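Leucine-rich-repeat protein (Methanosarcina barkeri, PDB 4WNR) binds GDP through its Ras-like Roc domain, which is joined to a COR domain, and as a full-length protein is predicted to be a serine/threonine kinase. Local coordinates at residues F225-E230 / L267-V272; Q108-K113 / W277-V282; W132-R137 / E167-I172. All blocks are in the same frame, centred on the assembly; numbering follows the deposited sequence.

Contact 1 (F225-E230 / L267-V272); sequences FITYEE and LLDTHV
Phe225 and Ile226 pair antiparallel with Val272 and His271, Ile226 facing His271 as the hydrogen-bonded pair and Phe225 facing Val272 as the non-hydrogen-bonded one. Ile226 N donates to His271 O at 2.9 Å, and His271 N gives a bond of the same length back to Ile226 O. On the face of Ile226 and His271, Ile226 CG1 lies 3.7 Å from His271 CB. Past this short ladder, 225-230 turns into a helix at Tyr228, and Asp269 comes from the type I turn Leu267 to Thr270 to meet its start. Asp269 CG stands anti to the backbone N (chi1 -168°), on the side of the helix start. Thr227 OG1 donates to Asp269 OD1 at 2.7 Å, on the syn side but tilted out of the carboxylate plane. Tyr228 N adds a weak bond of 3.4 Å to the same Asp269 OD1.

The ladder and its turn belong to the COR-A part of the chain. Thr227 is the N-cap of helix 228-237. Its N bonds Glu230 OE2 at 3.0 Å, one half of a capping box. The two acidic groups are likely to suit the positive end of the helix dipole. Asp269 OD2 has a second partner in Arg321, which also binds Thr270 OG1.

His271 ND1 donates to Asp269 O at 3.1 Å; the oxygen lies in the ring plane, though ND1 stands above the carbonyl plane. The bond probably limits turning of the imidazole. The Tyr228 and His271 rings are near parallel, 17° apart, but slid so that they barely overlap. Leu268 CD1 comes obliquely to Tyr228 CD2, on His271's side of the ring.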
loop_
_atom_site.group_PDB
_atom_site.type_symbol
_atom_site.label_atom_id
_atom_site.label_comp_id
_atom_site.label_asym_id
_atom_site.label_seq_id
_atom_site.Cartn_x
_atom_site.Cartn_y
_atom_site.Cartn_z
ATOM N N PHE A 225 7.478 6.950 -12.588
ATOM C CA PHE A 225 8.563 6.731 -11.636
ATOM C C PHE A 225 9.719 7.690 -11.893
ATOM O O PHE A 225 9.729 8.418 -12.888
ATOM C CB PHE A 225 9.066 5.287 -11.724
ATOM C CG PHE A 225 9.769 4.969 -13.015
ATOM C CD1 PHE A 225 9.049 4.578 -14.135
ATOM C CD2 PHE A 225 11.153 5.064 -13.109
ATOM C CE1 PHE A 225 9.695 4.288 -15.325
ATOM C CE2 PHE A 225 11.804 4.775 -14.296
ATOM C CZ PHE A 225 11.074 4.385 -15.405
ATOM N N ILE A 226 10.689 7.681 -10.986
ATOM C CA ILE A 226 11.924 8.446 -11.153
ATOM C C ILE A 226 13.123 7.612 -10.708
ATOM O O ILE A 226 13.008 6.774 -9.815
ATOM C CB ILE A 226 11.898 9.783 -10.375
ATOM C CG1 ILE A 226 11.667 9.545 -8.876
ATOM C CG2 ILE A 226 10.834 10.709 -10.957
ATOM C CD1 ILE A 226 11.669 10.805 -8.036
ATOM N N THR A 227 14.267 7.843 -11.346
ATOM C CA THR A 227 15.500 7.143 -10.981
ATOM C C THR A 227 16.108 7.761 -9.719
ATOM O O THR A 227 15.720 8.850 -9.301
ATOM C CB THR A 227 16.532 7.101 -12.137
ATOM O OG1 THR A 227 17.732 6.455 -11.690
ATOM C CG2 THR A 227 16.877 8.493 -12.652
ATOM N N TYR A 228 17.060 7.050 -9.122
ATOM C CA TYR A 228 17.671 7.467 -7.855
ATOM C C TYR A 228 18.543 8.717 -8.020
ATOM O O TYR A 228 18.765 9.459 -7.061
ATOM C CB TYR A 228 18.478 6.305 -7.256
ATOM C CG TYR A 228 18.831 6.417 -5.777
ATOM C CD1 TYR A 228 18.026 7.119 -4.877
ATOM C CD2 TYR A 228 19.959 5.773 -5.273
ATOM C CE1 TYR A 228 18.351 7.196 -3.532
ATOM C CE2 TYR A 228 20.289 5.847 -3.930
ATOM C CZ TYR A 228 19.484 6.558 -3.064
ATOM O OH TYR A 228 19.818 6.626 -1.731
ATOM N N GLU A 229 19.027 8.940 -9.241
ATOM C CA GLU A 229 19.750 10.165 -9.594
ATOM C C GLU A 229 18.811 11.373 -9.577
ATOM O O GLU A 229 19.170 12.439 -9.075
ATOM C CB GLU A 229 20.399 10.018 -10.981
ATOM C CG GLU A 229 21.208 11.222 -11.463
ATOM C CD GLU A 229 22.427 11.522 -10.606
ATOM O OE1 GLU A 229 22.941 10.598 -9.937
ATOM O OE2 GLU A 229 22.880 12.686 -10.610
ATOM N N GLU A 230 17.611 11.192 -10.124
ATOM C CA GLU A 230 16.615 12.263 -10.207
ATOM C C GLU A 230 16.101 12.664 -8.828
ATOM O O GLU A 230 15.831 13.839 -8.583
ATOM C CB GLU A 230 15.443 11.844 -11.097
ATOM C CG GLU A 230 15.771 11.828 -12.584
ATOM C CD GLU A 230 14.646 11.272 -13.443
ATOM O OE1 GLU A 230 14.475 11.756 -14.582
ATOM O OE2 GLU A 230 13.934 10.350 -12.990
ATOM N N LEU A 267 16.394 -3.444 -7.065
ATOM C CA LEU A 267 15.142 -2.675 -7.038
ATOM C C LEU A 267 15.301 -1.195 -6.663
ATOM O O LEU A 267 14.417 -0.392 -6.963
ATOM C CB LEU A 267 14.152 -3.334 -6.065
ATOM C CG LEU A 267 13.211 -4.413 -6.617
ATOM C CD1 LEU A 267 13.934 -5.435 -7.480
ATOM C CD2 LEU A 267 12.493 -5.107 -5.468
ATOM N N LEU A 268 16.418 -0.827 -6.036
ATOM C CA LEU A 268 16.542 0.493 -5.398
ATOM C C LEU A 268 16.578 1.688 -6.350
ATOM O O LEU A 268 16.356 2.819 -5.922
ATOM C CB LEU A 268 17.752 0.533 -4.450
ATOM C CG LEU A 268 19.167 0.428 -5.025
ATOM C CD1 LEU A 268 19.613 1.726 -5.677
ATOM C CD2 LEU A 268 20.150 0.052 -3.925
ATOM N N ASP A 269 16.869 1.453 -7.626
ATOM C CA ASP A 269 16.936 2.544 -8.598
ATOM C C ASP A 269 15.554 3.126 -8.897
ATOM O O ASP A 269 15.407 4.341 -9.037
ATOM C CB ASP A 269 17.595 2.077 -9.899
ATOM C CG ASP A 269 17.957 3.236 -10.820
ATOM O OD1 ASP A 269 18.517 4.241 -10.333
ATOM O OD2 ASP A 269 17.683 3.142 -12.034
ATOM N N THR A 270 14.549 2.257 -8.991
ATOM C CA THR A 270 13.193 2.669 -9.359
ATOM C C THR A 270 12.402 3.214 -8.163
ATOM O O THR A 270 12.137 2.493 -7.200
ATOM C CB THR A 270 12.414 1.495 -9.983
ATOM O OG1 THR A 270 13.222 0.860 -10.981
ATOM C CG2 THR A 270 11.112 1.980 -10.622
ATOM N N HIS A 271 12.027 4.490 -8.243
ATOM C CA HIS A 271 11.157 5.130 -7.255
ATOM C C HIS A 271 9.796 5.376 -7.894
ATOM O O HIS A 271 9.598 6.379 -8.580
ATOM C CB HIS A 271 11.751 6.460 -6.785
ATOM C CG HIS A 271 13.021 6.317 -6.006
ATOM N ND1 HIS A 271 14.163 5.763 -6.540
ATOM C CD2 HIS A 271 13.333 6.672 -4.737
ATOM C CE1 HIS A 271 15.121 5.769 -5.630
ATOM N NE2 HIS A 271 14.643 6.319 -4.527
ATOM N N VAL A 272 8.862 4.458 -7.664
ATOM C CA VAL A 272 7.555 4.500 -8.320
ATOM C C VAL A 272 6.636 5.536 -7.669
ATOM O O VAL A 272 6.419 5.514 -6.456
ATOM C CB VAL A 272 6.876 3.114 -8.305
ATOM C CG1 VAL A 272 5.496 3.176 -8.947
ATOM C CG2 VAL A 272 7.749 2.094 -9.021
#

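Contact 2 (Q108-K113 / W277-V282); sequences QFFLSK and WITEGV
Ile278, Thr279 and Val282, on helix 275-286 of the COR-A region, meet two phenylalanines of the Roc G domain. Phe109 and Phe110 lie in the loop between helix 99-104 and strand 116-121. In Ras-like folds this loop follows the switch II region. The contact is a Roc-COR interface, buried and apolar, with no hydrogen bond across it.

Ile278 comes first and uses two branches. Its CG2 is anti to the backbone N (chi1 -63°) and meets Phe109. Ile278 CG2 lies 3.5 Å from Phe109 CD2, where the two side chains slide past each other in opposite directions. Ile278 CD1, at the end of the other branch, meets Phe110 tip to tip, 4.1 Å from Phe110 CE1.

Thr279 follows and turns its methyl to the same ring. The side chains cross at about a right angle. Its hydroxyl OG1 bonds back to Lys276 O within the helix, while CG2 is the atom that meets the ring.

Val282 stands one turn after Ile278, and its CG2 reaches Phe109 CE2 at 4.1 Å. Phe332 also meets the Phe109 ring, and Trp95 that of Phe110. The two phenylalanines pack on each other as well: Phe109 CB sits 3.9 Å above the centre of the Phe110 ring, while Thr279 CG2 touches the edge of that ring in its plane, 3.9 Å from Phe110 CZ.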
loop_
_atom_site.group_PDB
_atom_site.type_symbol
_atom_site.label_atom_id
_atom_site.label_comp_id
_atom_site.label_asym_id
_atom_site.label_seq_id
_atom_site.Cartn_x
_atom_site.Cartn_y
_atom_site.Cartn_z
ATOM N N GLN A 108 0.922 -6.875 -1.877
ATOM C CA GLN A 108 2.153 -7.057 -1.099
ATOM C C GLN A 108 3.216 -5.986 -1.364
ATOM O O GLN A 108 4.029 -5.687 -0.486
ATOM C CB GLN A 108 2.756 -8.436 -1.380
ATOM C CG GLN A 108 1.982 -9.599 -0.782
ATOM C CD GLN A 108 2.574 -10.941 -1.169
ATOM O OE1 GLN A 108 2.662 -11.269 -2.353
ATOM N NE2 GLN A 108 2.985 -11.726 -0.174
ATOM N N PHE A 109 3.209 -5.409 -2.566
ATOM C CA PHE A 109 4.198 -4.388 -2.936
ATOM C C PHE A 109 4.029 -3.113 -2.104
ATOM O O PHE A 109 4.991 -2.375 -1.885
ATOM C CB PHE A 109 4.111 -4.011 -4.428
ATOM C CG PHE A 109 4.021 -5.182 -5.376
ATOM C CD1 PHE A 109 4.570 -6.420 -5.059
ATOM C CD2 PHE A 109 3.407 -5.028 -6.612
ATOM C CE1 PHE A 109 4.480 -7.484 -5.943
ATOM C CE2 PHE A 109 3.319 -6.084 -7.502
ATOM C CZ PHE A 109 3.857 -7.314 -7.169
ATOM N N PHE A 110 2.803 -2.864 -1.648
ATOM C CA PHE A 110 2.445 -1.604 -0.998
ATOM C C PHE A 110 2.224 -1.719 0.512
ATOM O O PHE A 110 1.908 -0.726 1.166
ATOM C CB PHE A 110 1.203 -1.028 -1.676
ATOM C CG PHE A 110 1.241 -1.126 -3.176
ATOM C CD1 PHE A 110 2.018 -0.250 -3.923
ATOM C CD2 PHE A 110 0.515 -2.106 -3.841
ATOM C CE1 PHE A 110 2.060 -0.342 -5.304
ATOM C CE2 PHE A 110 0.553 -2.202 -5.223
ATOM C CZ PHE A 110 1.327 -1.319 -5.955
ATOM N N LEU A 111 2.383 -2.922 1.061
ATOM C CA LEU A 111 2.330 -3.118 2.510
ATOM C C LEU A 111 3.645 -2.650 3.116
ATOM O O LEU A 111 4.717 -3.054 2.665
ATOM C CB LEU A 111 2.090 -4.589 2.861
ATOM C CG LEU A 111 0.886 -5.284 2.219
ATOM C CD1 LEU A 111 0.724 -6.677 2.809
ATOM C CD2 LEU A 111 -0.395 -4.480 2.389
ATOM N N SER A 112 3.563 -1.803 4.140
ATOM C CA SER A 112 4.750 -1.173 4.713
ATOM C C SER A 112 4.663 -1.005 6.227
ATOM O O SER A 112 3.586 -1.096 6.815
ATOM C CB SER A 112 4.973 0.190 4.059
ATOM O OG SER A 112 3.815 0.997 4.182
ATOM N N LYS A 113 5.819 -0.757 6.838
ATOM C CA LYS A 113 5.917 -0.507 8.275
ATOM C C LYS A 113 5.542 0.938 8.593
ATOM O O LYS A 113 5.322 1.745 7.685
ATOM C CB LYS A 113 7.332 -0.803 8.780
ATOM C CG LYS A 113 7.753 -2.256 8.641
ATOM C CD LYS A 113 9.061 -2.528 9.374
ATOM C CE LYS A 113 9.419 -4.007 9.375
ATOM N NZ LYS A 113 9.814 -4.508 8.028
ATOM N N TRP A 277 1.343 1.729 -12.340
ATOM C CA TRP A 277 2.449 1.390 -13.242
ATOM C C TRP A 277 2.989 -0.011 -12.963
ATOM O O TRP A 277 3.221 -0.786 -13.889
ATOM C CB TRP A 277 3.577 2.417 -13.112
ATOM C CG TRP A 277 4.724 2.190 -14.049
ATOM C CD1 TRP A 277 4.764 2.478 -15.379
ATOM C CD2 TRP A 277 6.004 1.638 -13.719
ATOM N NE1 TRP A 277 5.988 2.135 -15.904
ATOM C CE2 TRP A 277 6.768 1.618 -14.904
ATOM C CE3 TRP A 277 6.579 1.157 -12.536
ATOM C CZ2 TRP A 277 8.077 1.135 -14.942
ATOM C CZ3 TRP A 277 7.878 0.676 -12.576
ATOM C CH2 TRP A 277 8.613 0.669 -13.771
ATOM N N ILE A 278 3.173 -0.332 -11.684
ATOM C CA ILE A 278 3.693 -1.639 -11.280
ATOM C C ILE A 278 2.680 -2.733 -11.598
ATOM O O ILE A 278 2.987 -3.687 -12.312
ATOM C CB ILE A 278 4.011 -1.692 -9.767
ATOM C CG1 ILE A 278 5.112 -0.692 -9.405
ATOM C CG2 ILE A 278 4.442 -3.096 -9.353
ATOM C CD1 ILE A 278 5.195 -0.398 -7.920
ATOM N N THR A 279 1.472 -2.573 -11.065
ATOM C CA THR A 279 0.438 -3.607 -11.136
ATOM C C THR A 279 0.050 -3.967 -12.572
ATOM O O THR A 279 -0.022 -5.145 -12.920
ATOM C CB THR A 279 -0.825 -3.192 -10.356
ATOM O OG1 THR A 279 -1.294 -1.924 -10.827
ATOM C CG2 THR A 279 -0.531 -3.101 -8.868
ATOM N N GLU A 280 -0.184 -2.952 -13.399
ATOM C CA GLU A 280 -0.552 -3.171 -14.802
ATOM C C GLU A 280 0.562 -3.864 -15.591
ATOM O O GLU A 280 0.290 -4.611 -16.532
ATOM C CB GLU A 280 -0.931 -1.848 -15.480
ATOM C CG GLU A 280 -2.212 -1.217 -14.948
ATOM C CD GLU A 280 -3.444 -2.083 -15.164
ATOM O OE1 GLU A 280 -3.518 -2.781 -16.199
ATOM O OE2 GLU A 280 -4.339 -2.065 -14.296
ATOM N N GLY A 281 1.810 -3.609 -15.204
ATOM C CA GLY A 281 2.960 -4.304 -15.782
ATOM C C GLY A 281 2.994 -5.776 -15.403
ATOM O O GLY A 281 3.310 -6.631 -16.231
ATOM N N VAL A 282 2.659 -6.065 -14.148
ATOM C CA VAL A 282 2.617 -7.439 -13.647
ATOM C C VAL A 282 1.435 -8.211 -14.239
ATOM O O VAL A 282 1.576 -9.382 -14.590
ATOM C CB VAL A 282 2.548 -7.472 -12.101
ATOM C CG1 VAL A 282 2.337 -8.891 -11.587
ATOM C CG2 VAL A 282 3.818 -6.886 -11.501
#

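Contact 3 (W132-R137 / E167-I172); sequences WLKHIR and EKYPSI
Leu133 and Tyr169 bring the two backbones nearest, with their CA atoms 7.3 Å apart. Leu133 is on helix 129-140. Tyr169 is the first residue to leave helix 162-168, and it opens a type I turn to Ile172, where strand 172-177 begins.

Leu133 CB sits 3.8 Å above the centre of one face of the Tyr169 ring, only 4° off the ring normal, a CH-pi contact. Lys168 CG lies over the opposite face, toward the rim. Deeper in, Leu133 CD2 meets Ile172 CD1 at 3.6 Å. Leu133 also packs on Leu119 and Ile172 on Val147, which seats both segments on the central sheet of the Roc domain.

Arg137 bends at chi3 (63°), and one face of its guanidinium takes Tyr169 CE1 at 3.7 Å above the plane, the two planes 44° apart. A water accepts from Arg137 NH1 at 2.9 Å and donates to Lys168 O at 3.0 Å. The extended Lys134 chain passes the Tyr169 hydroxyl.

An alanine at Tyr169 removes the ring, which would probably open a gap beside Leu133 CB and leave one guanidinium face of Arg137 without its aromatic neighbour.

Lys134 NZ and Lys168 NZ, 4.8 Å apart, probably repel, which the Lys168 salt bridge to Glu130 is likely to ease. With no direct hydrogen bond across it, the contact rests on aliphatic and ring packing, the guanidinium beside the tyrosine and one water bridge.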
loop_
_atom_site.group_PDB
_atom_site.type_symbol
_atom_site.label_atom_id
_atom_site.label_comp_id
_atom_site.label_asym_id
_atom_site.label_seq_id
_atom_site.Cartn_x
_atom_site.Cartn_y
_atom_site.Cartn_z
ATOM N N TRP A 132 -4.381 -13.686 7.786
ATOM C CA TRP A 132 -4.131 -12.263 7.527
ATOM C C TRP A 132 -3.297 -11.589 8.620
ATOM O O TRP A 132 -2.535 -10.666 8.338
ATOM C CB TRP A 132 -5.448 -11.501 7.339
ATOM C CG TRP A 132 -6.010 -11.609 5.955
ATOM C CD1 TRP A 132 -7.094 -12.335 5.566
ATOM C CD2 TRP A 132 -5.508 -10.971 4.774
ATOM N NE1 TRP A 132 -7.304 -12.189 4.216
ATOM C CE2 TRP A 132 -6.344 -11.358 3.705
ATOM C CE3 TRP A 132 -4.435 -10.109 4.517
ATOM C CZ2 TRP A 132 -6.141 -10.913 2.396
ATOM C CZ3 TRP A 132 -4.233 -9.666 3.214
ATOM C CH2 TRP A 132 -5.084 -10.071 2.170
ATOM N N LEU A 133 -3.446 -12.045 9.861
ATOM C CA LEU A 133 -2.698 -11.475 10.982
ATOM C C LEU A 133 -1.206 -11.806 10.901
ATOM O O LEU A 133 -0.366 -10.956 11.197
ATOM C CB LEU A 133 -3.285 -11.940 12.316
ATOM C CG LEU A 133 -4.657 -11.350 12.659
ATOM C CD1 LEU A 133 -5.299 -12.116 13.804
ATOM C CD2 LEU A 133 -4.554 -9.867 12.993
ATOM N N LYS A 134 -0.882 -13.036 10.504
ATOM C CA LYS A 134 0.508 -13.425 10.244
ATOM C C LYS A 134 1.074 -12.654 9.055
ATOM O O LYS A 134 2.252 -12.302 9.035
ATOM C CB LYS A 134 0.614 -14.925 9.963
ATOM C CG LYS A 134 0.354 -15.807 11.170
ATOM C CD LYS A 134 0.468 -17.280 10.813
ATOM C CE LYS A 134 0.091 -18.164 11.989
ATOM N NZ LYS A 134 0.232 -19.614 11.675
ATOM N N HIS A 135 0.218 -12.401 8.068
ATOM C CA HIS A 135 0.605 -11.677 6.860
ATOM C C HIS A 135 0.943 -10.219 7.180
ATOM O O HIS A 135 1.967 -9.703 6.734
ATOM C CB HIS A 135 -0.520 -11.750 5.822
ATOM C CG HIS A 135 -0.082 -11.433 4.427
ATOM N ND1 HIS A 135 -0.221 -10.181 3.869
ATOM C CD2 HIS A 135 0.488 -12.208 3.475
ATOM C CE1 HIS A 135 0.250 -10.196 2.635
ATOM N NE2 HIS A 135 0.685 -11.416 2.372
ATOM N N ILE A 136 0.081 -9.571 7.960
ATOM C CA ILE A 136 0.287 -8.178 8.376
ATOM C C ILE A 136 1.500 -8.049 9.302
ATOM O O ILE A 136 2.208 -7.046 9.267
ATOM C CB ILE A 136 -0.972 -7.604 9.069
ATOM C CG1 ILE A 136 -2.126 -7.495 8.066
ATOM C CG2 ILE A 136 -0.698 -6.227 9.663
ATOM C CD1 ILE A 136 -3.492 -7.402 8.710
ATOM N N ARG A 137 1.732 -9.071 10.120
ATOM C CA ARG A 137 2.867 -9.087 11.049
ATOM C C ARG A 137 4.208 -9.075 10.313
ATOM O O ARG A 137 5.136 -8.370 10.715
ATOM C CB ARG A 137 2.785 -10.317 11.957
ATOM C CG ARG A 137 3.879 -10.406 13.011
ATOM C CD ARG A 137 3.687 -11.619 13.908
ATOM N NE ARG A 137 3.770 -12.880 13.168
ATOM C CZ ARG A 137 3.593 -14.088 13.702
ATOM N NH1 ARG A 137 3.319 -14.226 14.997
ATOM N NH2 ARG A 137 3.691 -15.168 12.934
ATOM N N GLU A 167 -3.669 -11.436 22.203
ATOM C CA GLU A 167 -2.494 -11.836 22.979
ATOM C C GLU A 167 -1.387 -12.368 22.069
ATOM O O GLU A 167 -0.220 -12.008 22.231
ATOM C CB GLU A 167 -2.873 -12.889 24.024
ATOM C CG GLU A 167 -3.664 -12.325 25.197
ATOM C CD GLU A 167 -4.186 -13.393 26.142
ATOM O OE1 GLU A 167 -4.997 -13.046 27.028
ATOM O OE2 GLU A 167 -3.796 -14.574 26.005
ATOM N N LYS A 168 -1.759 -13.226 21.122
ATOM C CA LYS A 168 -0.811 -13.762 20.140
ATOM C C LYS A 168 -0.311 -12.674 19.189
ATOM O O LYS A 168 0.834 -12.716 18.734
ATOM C CB LYS A 168 -1.449 -14.898 19.335
ATOM C CG LYS A 168 -0.493 -15.597 18.381
ATOM C CD LYS A 168 -1.113 -16.843 17.773
ATOM C CE LYS A 168 -0.148 -17.532 16.822
ATOM N NZ LYS A 168 -0.702 -18.804 16.281
ATOM N N TYR A 169 -1.178 -11.709 18.891
ATOM C CA TYR A 169 -0.837 -10.580 18.026
ATOM C C TYR A 169 -1.104 -9.262 18.761
ATOM O O TYR A 169 -2.194 -8.700 18.651
ATOM C CB TYR A 169 -1.642 -10.647 16.724
ATOM C CG TYR A 169 -1.494 -11.962 15.992
ATOM C CD1 TYR A 169 -0.439 -12.178 15.110
ATOM C CD2 TYR A 169 -2.404 -12.996 16.190
ATOM C CE1 TYR A 169 -0.298 -13.385 14.444
ATOM C CE2 TYR A 169 -2.273 -14.206 15.529
ATOM C CZ TYR A 169 -1.221 -14.396 14.659
ATOM O OH TYR A 169 -1.098 -15.601 14.007
ATOM N N PRO A 170 -0.106 -8.769 19.524
ATOM C CA PRO A 170 -0.232 -7.520 20.297
ATOM C C PRO A 170 -0.590 -6.279 19.471
ATOM O O PRO A 170 -1.091 -5.298 20.024
ATOM C CB PRO A 170 1.159 -7.349 20.917
ATOM C CG PRO A 170 1.723 -8.724 20.976
ATOM C CD PRO A 170 1.190 -9.430 19.766
ATOM N N SER A 171 -0.321 -6.321 18.169
ATOM C CA SER A 171 -0.657 -5.216 17.267
ATOM C C SER A 171 -2.165 -4.952 17.153
ATOM O O SER A 171 -2.572 -3.847 16.800
ATOM C CB SER A 171 -0.066 -5.470 15.877
ATOM O OG SER A 171 -0.390 -6.769 15.411
ATOM N N ILE A 172 -2.984 -5.962 17.446
ATOM C CA ILE A 172 -4.440 -5.806 17.423
ATOM C C ILE A 172 -4.891 -4.896 18.569
ATOM O O ILE A 172 -4.673 -5.207 19.740
ATOM C CB ILE A 172 -5.168 -7.165 17.527
ATOM C CG1 ILE A 172 -4.834 -8.048 16.320
ATOM C CG2 ILE A 172 -6.677 -6.959 17.612
ATOM C CD1 ILE A 172 -5.249 -9.496 16.486
HETATM O O HOH W 1 3.075 -12.055 16.897
#

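How the contacts relate
From the N terminus, 108-113 comes first and waits for its partner until 277-282, so contact 2 closes the longest loop. Within that loop contact 3 opens at 132 and closes at 172, all inside the Roc domain. Contact 1 follows contact 3 in series, from 225 to 272, inside the COR-A region and also within the loop of contact 2. None of the loops cross. Contact 2 spans the two domains and touches both of the others. Strand 271-272 leads into helix 275-286, and Val272 packs on Ile278 and Phe225 on Trp277. On the Roc side, Leu111 packs on His135 of helix 129-140. Contacts 1 and 3 lie about 32 Å apart between centres.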